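Local coordinates for Tat-secreted protein Rv2525c (Mycobacterium tuberculosis, PDB 4PMQ) that may act as a peptidoglycan hydrolase with glycosidase activity and, in vitro, cleaves p-nitrophenyl esters, with a preference for the butyrate, at residues A[116-121]-A[147-152]; A[13-18]-A[188-193]; A[85-90]-A[130-135]. All coordinates share one frame; numbering follows the deposited sequence.

Interaction 1: residues A[116-121]-A[147-152]; sequences EQYKNQ and IDWAVN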
loop_
_atom_site.group_PDB
_atom_site.type_symbol
_atom_site.label_atom_id
_atom_site.label_comp_id
_atom_site.label_asym_id
_atom_site.label_seq_id
_atom_site.Cartn_x
_atom_site.Cartn_y
_atom_site.Cartn_z
ATOM N N GLU A 116 14.158 -9.332 -15.134
ATOM C CA GLU A 116 13.327 -10.169 -16.000
ATOM C C GLU A 116 11.877 -10.225 -15.484
ATOM O O GLU A 116 10.941 -10.127 -16.287
ATOM C CB GLU A 116 13.947 -11.584 -16.075
ATOM C CG GLU A 116 13.166 -12.592 -16.886
ATOM C CD GLU A 116 12.061 -13.279 -16.103
ATOM O OE1 GLU A 116 12.285 -13.582 -14.908
ATOM O OE2 GLU A 116 10.981 -13.543 -16.681
ATOM N N GLN A 117 11.688 -10.381 -14.154
ATOM C CA GLN A 117 10.331 -10.448 -13.571
ATOM C C GLN A 117 9.645 -9.107 -13.711
ATOM O O GLN A 117 8.475 -9.046 -14.054
ATOM C CB GLN A 117 10.399 -10.888 -12.104
ATOM C CG GLN A 117 10.753 -12.376 -12.014
ATOM C CD GLN A 117 11.053 -12.776 -10.588
ATOM O OE1 GLN A 117 11.637 -12.010 -9.803
ATOM N NE2 GLN A 117 10.649 -13.980 -10.234
ATOM N N TYR A 118 10.388 -8.037 -13.497
ATOM C CA TYR A 118 9.843 -6.677 -13.612
ATOM C C TYR A 118 9.341 -6.423 -15.043
ATOM O O TYR A 118 8.165 -6.078 -15.244
ATOM C CB TYR A 118 10.928 -5.664 -13.220
ATOM C CG TYR A 118 10.507 -4.246 -13.579
ATOM C CD1 TYR A 118 9.563 -3.558 -12.811
ATOM C CD2 TYR A 118 11.027 -3.605 -14.704
ATOM C CE1 TYR A 118 9.122 -2.279 -13.178
ATOM C CE2 TYR A 118 10.589 -2.338 -15.079
ATOM C CZ TYR A 118 9.618 -1.687 -14.326
ATOM O OH TYR A 118 9.216 -0.422 -14.683
ATOM N N LYS A 119 10.223 -6.602 -16.038
ATOM C CA LYS A 119 9.859 -6.323 -17.432
ATOM C C LYS A 119 8.765 -7.254 -17.959
ATOM O O LYS A 119 7.880 -6.810 -18.710
ATOM C CB LYS A 119 11.095 -6.410 -18.334
ATOM C CG LYS A 119 10.869 -5.937 -19.765
ATOM C CD LYS A 119 10.780 -4.391 -19.881
ATOM C CE LYS A 119 10.010 -3.925 -21.104
ATOM N NZ LYS A 119 10.532 -4.512 -22.370
ATOM N N ASN A 120 8.842 -8.534 -17.617
ATOM C CA ASN A 120 7.891 -9.488 -18.184
ATOM C C ASN A 120 6.552 -9.567 -17.461
ATOM O O ASN A 120 5.551 -9.939 -18.098
ATOM C CB ASN A 120 8.515 -10.873 -18.230
ATOM C CG ASN A 120 9.688 -10.994 -19.190
ATOM O OD1 ASN A 120 9.773 -10.263 -20.186
ATOM N ND2 ASN A 120 10.539 -12.030 -18.983
ATOM N N GLN A 121 6.534 -9.305 -16.149
ATOM C CA GLN A 121 5.295 -9.475 -15.370
ATOM C C GLN A 121 4.837 -8.185 -14.663
ATOM O O GLN A 121 3.658 -7.809 -14.742
ATOM C CB GLN A 121 5.502 -10.590 -14.330
ATOM C CG GLN A 121 5.720 -11.983 -15.005
ATOM C CD GLN A 121 6.199 -13.068 -14.058
ATOM O OE1 GLN A 121 7.397 -13.173 -13.761
ATOM N NE2 GLN A 121 5.290 -13.959 -13.624
ATOM N N ILE A 147 11.271 0.553 -7.538
ATOM C CA ILE A 147 10.792 1.924 -7.648
ATOM C C ILE A 147 11.599 2.626 -8.742
ATOM O O ILE A 147 11.012 3.270 -9.615
ATOM C CB ILE A 147 10.878 2.669 -6.296
ATOM C CG1 ILE A 147 9.760 2.169 -5.342
ATOM C CG2 ILE A 147 10.776 4.189 -6.498
ATOM C CD1 ILE A 147 10.006 2.631 -3.897
ATOM N N ASP A 148 12.938 2.435 -8.747
ATOM C CA ASP A 148 13.726 3.137 -9.766
ATOM C C ASP A 148 13.363 2.678 -11.182
ATOM O O ASP A 148 13.245 3.501 -12.104
ATOM C CB ASP A 148 15.233 2.989 -9.541
ATOM C CG ASP A 148 15.895 4.203 -10.141
ATOM O OD1 ASP A 148 15.890 5.262 -9.477
ATOM O OD2 ASP A 148 16.344 4.123 -11.314
ATOM N N TRP A 149 13.163 1.368 -11.351
ATOM C CA TRP A 149 12.794 0.877 -12.682
ATOM C C TRP A 149 11.472 1.486 -13.133
ATOM O O TRP A 149 11.362 1.933 -14.288
ATOM C CB TRP A 149 12.668 -0.644 -12.689
ATOM C CG TRP A 149 13.939 -1.419 -12.528
ATOM C CD1 TRP A 149 15.151 -1.139 -13.086
ATOM C CD2 TRP A 149 14.060 -2.734 -11.946
ATOM N NE1 TRP A 149 16.043 -2.166 -12.821
ATOM C CE2 TRP A 149 15.391 -3.159 -12.138
ATOM C CE3 TRP A 149 13.163 -3.594 -11.290
ATOM C CZ2 TRP A 149 15.860 -4.394 -11.662
ATOM C CZ3 TRP A 149 13.629 -4.820 -10.826
ATOM C CH2 TRP A 149 14.979 -5.172 -10.950
ATOM N N ALA A 150 10.478 1.533 -12.208
ATOM C CA ALA A 150 9.129 2.082 -12.482
ATOM C C ALA A 150 9.213 3.593 -12.794
ATOM O O ALA A 150 8.620 4.054 -13.772
ATOM C CB ALA A 150 8.220 1.822 -11.305
ATOM N N VAL A 151 9.973 4.345 -11.987
ATOM C CA VAL A 151 10.149 5.782 -12.230
ATOM C C VAL A 151 10.765 6.001 -13.618
ATOM O O VAL A 151 10.285 6.839 -14.396
ATOM C CB VAL A 151 11.007 6.451 -11.134
ATOM C CG1 VAL A 151 11.408 7.878 -11.537
ATOM C CG2 VAL A 151 10.271 6.450 -9.808
ATOM N N ASN A 152 11.826 5.244 -13.920
ATOM C CA ASN A 152 12.537 5.348 -15.192
ATOM C C ASN A 152 11.604 5.017 -16.394
ATOM O O ASN A 152 11.797 5.549 -17.495
ATOM C CB ASN A 152 13.747 4.423 -15.169
ATOM C CG ASN A 152 14.716 4.691 -16.285
ATOM O OD1 ASN A 152 15.042 5.830 -16.579
ATOM N ND2 ASN A 152 15.184 3.646 -16.942
#
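Tyr118 of helix 115-133 and Trp149 of helix 144-153 carry this buried contact mainly through their aromatic side chains, which run antiparallel alongside one another. The chief apolar element is a CH-pi contact: Trp149 CB sits over one face of the Tyr118 ring, 3.7 Å from its centroid and displaced from the ring centre. The six-membered ring of the indole reaches the root of the tyrosine, with Trp149 CE3 3.6 Å from Tyr118 CG and Trp149 CZ3 3.7 Å from Tyr118 CB. The plane of the Tyr118 ring lies 32° from that of the five-membered ring of Trp149, an oblique meeting, and Tyr115 adds an edge-to-face partner to the indole.

At the polar end, the tyrosine ring extends with CG anti to its own backbone N (chi1 169°), which carries the hydroxyl across to the backbone of helix 144-153. Tyr118 OH comes to 3.2 Å from Trp149 O and 3.3 Å from Ala150 CA without a hydrogen bond to either segment; its hydrogen-bond partner is the carboxylate of Asp153, at the end of the same helix. Ala150 packs onward against Phe159 of strand 158-161.

The two helices of the glycoside hydrolase-like domain are thus joined by aromatic packing: the buried phenol is anchored by Asp153, so helix 144-153 itself satisfies the polar end while the contact with Trp149 stays apolar.

Interaction 2: residues A[13-18]-A[188-193]; sequences GVIPAS and GGVGVD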
loop_
_atom_site.group_PDB
_atom_site.type_symbol
_atom_site.label_atom_id
_atom_site.label_comp_id
_atom_site.label_asym_id
_atom_site.label_seq_id
_atom_site.Cartn_x
_atom_site.Cartn_y
_atom_site.Cartn_z
ATOM N N GLY A 13 -5.839 -7.023 12.233
ATOM C CA GLY A 13 -7.039 -6.539 12.899
ATOM C C GLY A 13 -7.296 -5.071 12.653
ATOM O O GLY A 13 -6.552 -4.407 11.923
ATOM N N VAL A 14 -8.396 -4.583 13.216
ATOM C CA VAL A 14 -8.800 -3.187 13.081
ATOM C C VAL A 14 -8.449 -2.493 14.381
ATOM O O VAL A 14 -8.830 -2.974 15.441
ATOM C CB VAL A 14 -10.310 -3.058 12.744
ATOM C CG1 VAL A 14 -10.746 -1.599 12.712
ATOM C CG2 VAL A 14 -10.632 -3.749 11.414
ATOM N N ILE A 15 -7.764 -1.358 14.307
ATOM C CA ILE A 15 -7.388 -0.671 15.539
ATOM C C ILE A 15 -8.236 0.574 15.756
ATOM O O ILE A 15 -8.334 1.389 14.835
ATOM C CB ILE A 15 -5.880 -0.306 15.526
ATOM C CG1 ILE A 15 -4.990 -1.551 15.367
ATOM C CG2 ILE A 15 -5.462 0.534 16.777
ATOM C CD1 ILE A 15 -3.554 -1.189 14.915
ATOM N N PRO A 16 -8.798 0.794 16.977
ATOM C CA PRO A 16 -9.511 2.060 17.226
ATOM C C PRO A 16 -8.596 3.234 16.883
ATOM O O PRO A 16 -7.405 3.214 17.226
ATOM C CB PRO A 16 -9.853 1.988 18.724
ATOM C CG PRO A 16 -9.888 0.527 19.030
ATOM C CD PRO A 16 -8.794 -0.064 18.176
ATOM N N ALA A 17 -9.112 4.228 16.147
ATOM C CA ALA A 17 -8.327 5.390 15.740
ATOM C C ALA A 17 -7.678 6.095 16.944
ATOM O O ALA A 17 -6.543 6.586 16.841
ATOM C CB ALA A 17 -9.214 6.370 14.994
ATOM N N SER A 18 -8.382 6.127 18.103
ATOM C CA SER A 18 -7.817 6.741 19.312
ATOM C C SER A 18 -6.510 6.055 19.724
ATOM O O SER A 18 -5.594 6.724 20.220
ATOM C CB SER A 18 -8.814 6.694 20.468
ATOM O OG SER A 18 -9.195 5.360 20.754
ATOM N N GLY A 188 -3.051 -1.650 20.173
ATOM C CA GLY A 188 -4.388 -2.200 20.414
ATOM C C GLY A 188 -4.472 -3.702 20.175
ATOM O O GLY A 188 -5.454 -4.176 19.585
ATOM N N GLY A 189 -3.422 -4.434 20.595
ATOM C CA GLY A 189 -3.298 -5.881 20.423
ATOM C C GLY A 189 -2.945 -6.352 19.010
ATOM O O GLY A 189 -2.909 -7.557 18.742
ATOM N N VAL A 190 -2.662 -5.412 18.087
ATOM C CA VAL A 190 -2.373 -5.752 16.690
ATOM C C VAL A 190 -0.933 -5.395 16.307
ATOM O O VAL A 190 -0.497 -4.262 16.568
ATOM C CB VAL A 190 -3.391 -5.013 15.769
ATOM C CG1 VAL A 190 -3.121 -5.291 14.288
ATOM C CG2 VAL A 190 -4.842 -5.360 16.148
ATOM N N GLY A 191 -0.218 -6.344 15.691
ATOM C CA GLY A 191 1.126 -6.075 15.172
ATOM C C GLY A 191 1.057 -5.022 14.070
ATOM O O GLY A 191 0.145 -5.049 13.221
ATOM N N VAL A 192 1.971 -4.032 14.109
ATOM C CA VAL A 192 1.962 -2.981 13.085
ATOM C C VAL A 192 3.354 -2.800 12.507
ATOM O O VAL A 192 4.351 -3.101 13.172
ATOM C CB VAL A 192 1.418 -1.608 13.597
ATOM C CG1 VAL A 192 -0.014 -1.725 14.111
ATOM C CG2 VAL A 192 2.340 -0.969 14.651
ATOM N N ASP A 193 3.393 -2.302 11.277
ATOM C CA ASP A 193 4.587 -1.837 10.591
ATOM C C ASP A 193 4.593 -0.330 10.641
ATOM O O ASP A 193 3.522 0.301 10.621
ATOM C CB ASP A 193 4.642 -2.329 9.134
ATOM C CG ASP A 193 4.428 -3.830 8.979
ATOM O OD1 ASP A 193 4.987 -4.601 9.806
ATOM O OD2 ASP A 193 3.773 -4.235 7.995
HETATM O O HOH W 1 -7.718 -3.436 18.135
#
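A water molecule gripped by two backbone carbonyls bridges Gly188 and Val14: it lies 2.8 Å from Gly188 O and 3.0 Å from Val14 O, at hydrogen-bonding geometry to both. No direct hydrogen bond crosses between 13-18 and 188-193, and this water supplies the polar link at the edge of an otherwise apolar contact.

Beside it, Ile15 reaches into the start of strand 190-197. Its CG1 lies alongside the backbone N, anti to the carbonyl carbon (chi1 -59°), and this branch does the touching: Ile15 CG1 is 3.8 Å from Val190 CB and 3.9 Å from Val190 CG2. The same branch ends in the methyl Ile15 CD1, which meets Val192 CG1 at 3.7 Å, so one isoleucine spans two valines of the strand and crosses both at a slant. Val190 also packs directly on the bare backbone of Gly13, with Val190 CG1 3.8 Å from Gly13 N and Val190 CG2 4.1 Å from Gly13 CA. Gly188 and Gly189, both with positive phi, form the turn between strands 184-187 and 190-197.

Val187 of strand 184-187 and Tyr10 widen the apolar patch around Ile15 and Val192. Pro16 is the N-cap of helix 17-22, so the contact seats the loop leading into this helix on the hairpin formed by strands 184-187 and 190-197. Branched aliphatic groups thus provide the grip, whereas the two carbonyl oxygens, both acceptors, cannot bond each other and are bridged by the water.

Interaction 3: residues A[85-90]-A[130-135]; sequences QHARRG and ESVIGH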
loop_
_atom_site.group_PDB
_atom_site.type_symbol
_atom_site.label_atom_id
_atom_site.label_comp_id
_atom_site.label_asym_id
_atom_site.label_seq_id
_atom_site.Cartn_x
_atom_site.Cartn_y
_atom_site.Cartn_z
ATOM N N GLN A 85 -8.009 -7.505 -12.930
ATOM C CA GLN A 85 -8.855 -8.121 -11.904
ATOM C C GLN A 85 -8.572 -7.507 -10.511
ATOM O O GLN A 85 -9.501 -7.122 -9.804
ATOM C CB GLN A 85 -8.584 -9.631 -11.872
ATOM C CG GLN A 85 -9.055 -10.354 -13.142
ATOM C CD GLN A 85 -8.415 -11.716 -13.328
ATOM O OE1 GLN A 85 -7.634 -12.202 -12.498
ATOM N NE2 GLN A 85 -8.691 -12.344 -14.459
ATOM N N HIS A 86 -7.288 -7.386 -10.144
ATOM C CA HIS A 86 -6.963 -6.842 -8.829
ATOM C C HIS A 86 -7.277 -5.333 -8.754
ATOM O O HIS A 86 -7.823 -4.869 -7.748
ATOM C CB HIS A 86 -5.483 -7.122 -8.518
ATOM C CG HIS A 86 -5.232 -8.576 -8.249
ATOM N ND1 HIS A 86 -5.730 -9.201 -7.098
ATOM C CD2 HIS A 86 -4.535 -9.485 -8.969
ATOM C CE1 HIS A 86 -5.363 -10.469 -7.186
ATOM N NE2 HIS A 86 -4.627 -10.685 -8.283
ATOM N N ALA A 87 -6.966 -4.581 -9.819
ATOM C CA ALA A 87 -7.219 -3.129 -9.797
ATOM C C ALA A 87 -8.710 -2.808 -9.686
ATOM O O ALA A 87 -9.108 -1.904 -8.955
ATOM C CB ALA A 87 -6.636 -2.480 -11.057
ATOM N N ARG A 88 -9.546 -3.562 -10.399
ATOM C CA ARG A 88 -10.991 -3.344 -10.300
ATOM C C ARG A 88 -11.475 -3.535 -8.864
ATOM O O ARG A 88 -12.263 -2.735 -8.360
ATOM C CB ARG A 88 -11.728 -4.330 -11.195
ATOM C CG ARG A 88 -11.563 -4.016 -12.672
ATOM C CD ARG A 88 -12.217 -5.119 -13.494
ATOM N NE ARG A 88 -11.877 -5.030 -14.914
ATOM C CZ ARG A 88 -11.939 -6.051 -15.769
ATOM N NH1 ARG A 88 -12.375 -7.242 -15.365
ATOM N NH2 ARG A 88 -11.567 -5.889 -17.032
ATOM N N ARG A 89 -11.005 -4.619 -8.223
ATOM C CA ARG A 89 -11.437 -4.961 -6.870
ATOM C C ARG A 89 -10.946 -3.916 -5.863
ATOM O O ARG A 89 -11.733 -3.417 -5.051
ATOM C CB ARG A 89 -10.978 -6.377 -6.510
ATOM C CG ARG A 89 -11.535 -6.871 -5.181
ATOM C CD ARG A 89 -13.072 -6.839 -5.128
ATOM N NE ARG A 89 -13.537 -7.364 -3.848
ATOM C CZ ARG A 89 -14.741 -7.157 -3.325
ATOM N NH1 ARG A 89 -15.631 -6.403 -3.960
ATOM N NH2 ARG A 89 -15.066 -7.702 -2.159
ATOM N N GLY A 90 -9.689 -3.517 -5.993
ATOM C CA GLY A 90 -9.142 -2.474 -5.134
ATOM C C GLY A 90 -9.918 -1.174 -5.263
ATOM O O GLY A 90 -10.316 -0.579 -4.256
ATOM N N GLU A 130 -2.835 1.157 -14.094
ATOM C CA GLU A 130 -3.003 2.485 -14.718
ATOM C C GLU A 130 -4.218 2.529 -15.659
ATOM O O GLU A 130 -4.873 3.570 -15.773
ATOM C CB GLU A 130 -1.763 2.847 -15.508
ATOM C CG GLU A 130 -0.547 3.017 -14.583
ATOM C CD GLU A 130 0.584 3.721 -15.316
ATOM O OE1 GLU A 130 0.636 3.609 -16.558
ATOM O OE2 GLU A 130 1.402 4.402 -14.657
ATOM N N SER A 131 -4.503 1.418 -16.326
ATOM C CA SER A 131 -5.621 1.363 -17.249
ATOM C C SER A 131 -6.946 1.310 -16.521
ATOM O O SER A 131 -7.966 1.585 -17.146
ATOM C CB SER A 131 -5.508 0.163 -18.180
ATOM O OG SER A 131 -6.529 0.250 -19.175
ATOM N N VAL A 132 -6.958 0.895 -15.253
ATOM C CA VAL A 132 -8.225 0.777 -14.537
ATOM C C VAL A 132 -8.497 2.054 -13.748
ATOM O O VAL A 132 -9.579 2.655 -13.931
ATOM C CB VAL A 132 -8.225 -0.466 -13.615
ATOM C CG1 VAL A 132 -9.454 -0.467 -12.702
ATOM C CG2 VAL A 132 -8.166 -1.756 -14.451
ATOM N N ILE A 133 -7.535 2.464 -12.876
ATOM C CA ILE A 133 -7.762 3.653 -12.041
ATOM C C ILE A 133 -7.009 4.915 -12.529
ATOM O O ILE A 133 -7.295 6.009 -12.028
ATOM C CB ILE A 133 -7.432 3.344 -10.556
ATOM C CG1 ILE A 133 -5.931 3.012 -10.354
ATOM C CG2 ILE A 133 -8.339 2.237 -10.019
ATOM C CD1 ILE A 133 -5.600 2.793 -8.827
ATOM N N GLY A 134 -6.096 4.775 -13.501
ATOM C CA GLY A 134 -5.364 5.924 -14.027
ATOM C C GLY A 134 -3.944 6.033 -13.514
ATOM O O GLY A 134 -3.665 5.674 -12.375
ATOM N N HIS A 135 -3.039 6.565 -14.362
ATOM C CA HIS A 135 -1.650 6.807 -14.004
ATOM C C HIS A 135 -1.563 7.604 -12.689
ATOM O O HIS A 135 -0.794 7.226 -11.791
ATOM C CB HIS A 135 -0.968 7.581 -15.132
ATOM C CG HIS A 135 0.420 8.031 -14.789
ATOM N ND1 HIS A 135 1.473 7.133 -14.745
ATOM C CD2 HIS A 135 0.891 9.277 -14.541
ATOM C CE1 HIS A 135 2.547 7.849 -14.428
ATOM N NE2 HIS A 135 2.249 9.147 -14.304
#
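Two neighbouring helices of the TIM-barrel-like glycoside hydrolase domain, 79-96 and 115-133, meet here near the C-terminal end of the second. The closest point is between Ala87 and Val132, whose CA atoms are 6.2 Å apart. Ala87 CB points at the valine and touches Val132 CB at 3.6 Å, with both valine methyls, CG1 and CG2, 3.8 Å from the same Ala87 CB. The valine therefore straddles the alanine methyl, and the helices come close here over it.

Val132 CG1 stands anti to its own backbone N (chi1 171°), a setting that turns this methyl toward Arg88: it lies 3.9 Å from Arg88 N and 4.1 Å from Arg88 CG. The arginine chain, extended from CG to NE, crosses the valine at about a right angle and borders the contact with its aliphatic part. Val84 and Trp129 continue the packing between the same two helices.

One residue on, Ile133 CG2 makes a looser approach to Ala87 O (4.3 Å). The carbonyls of Val132 and Ile133 hydrogen-bond a bound tartrate, probably from the crystallisation liquor. At Gly134 phi turns positive and the chain leaves helical geometry, and His135 folds back to Glu130: His135 ND1 donates to Glu130 OE2 at 2.7 Å, the acceptor lying nearly in the imidazole plane but the ring nitrogen standing 52° out of the carboxylate plane.

Along the chain, interaction 2 ties together segments near the two ends, and interactions 1 and 3 both fall between its halves. Interactions 1 and 3 share helix 115-133, whose early part packs on helix 144-153 and whose end packs on helix 79-96; their centres are 18 Å apart, and their segments alternate in sequence. This helix thus connects its neighbours before and after it in the series of helices around the central sheet. Interaction 2 lies on the opposite side of the chain's centre, about 33 Å from interaction 1 and 28 Å from interaction 3 between centres, where strand 190-197, antiparallel to strand 6-9, helps join the chain's end to its beginning.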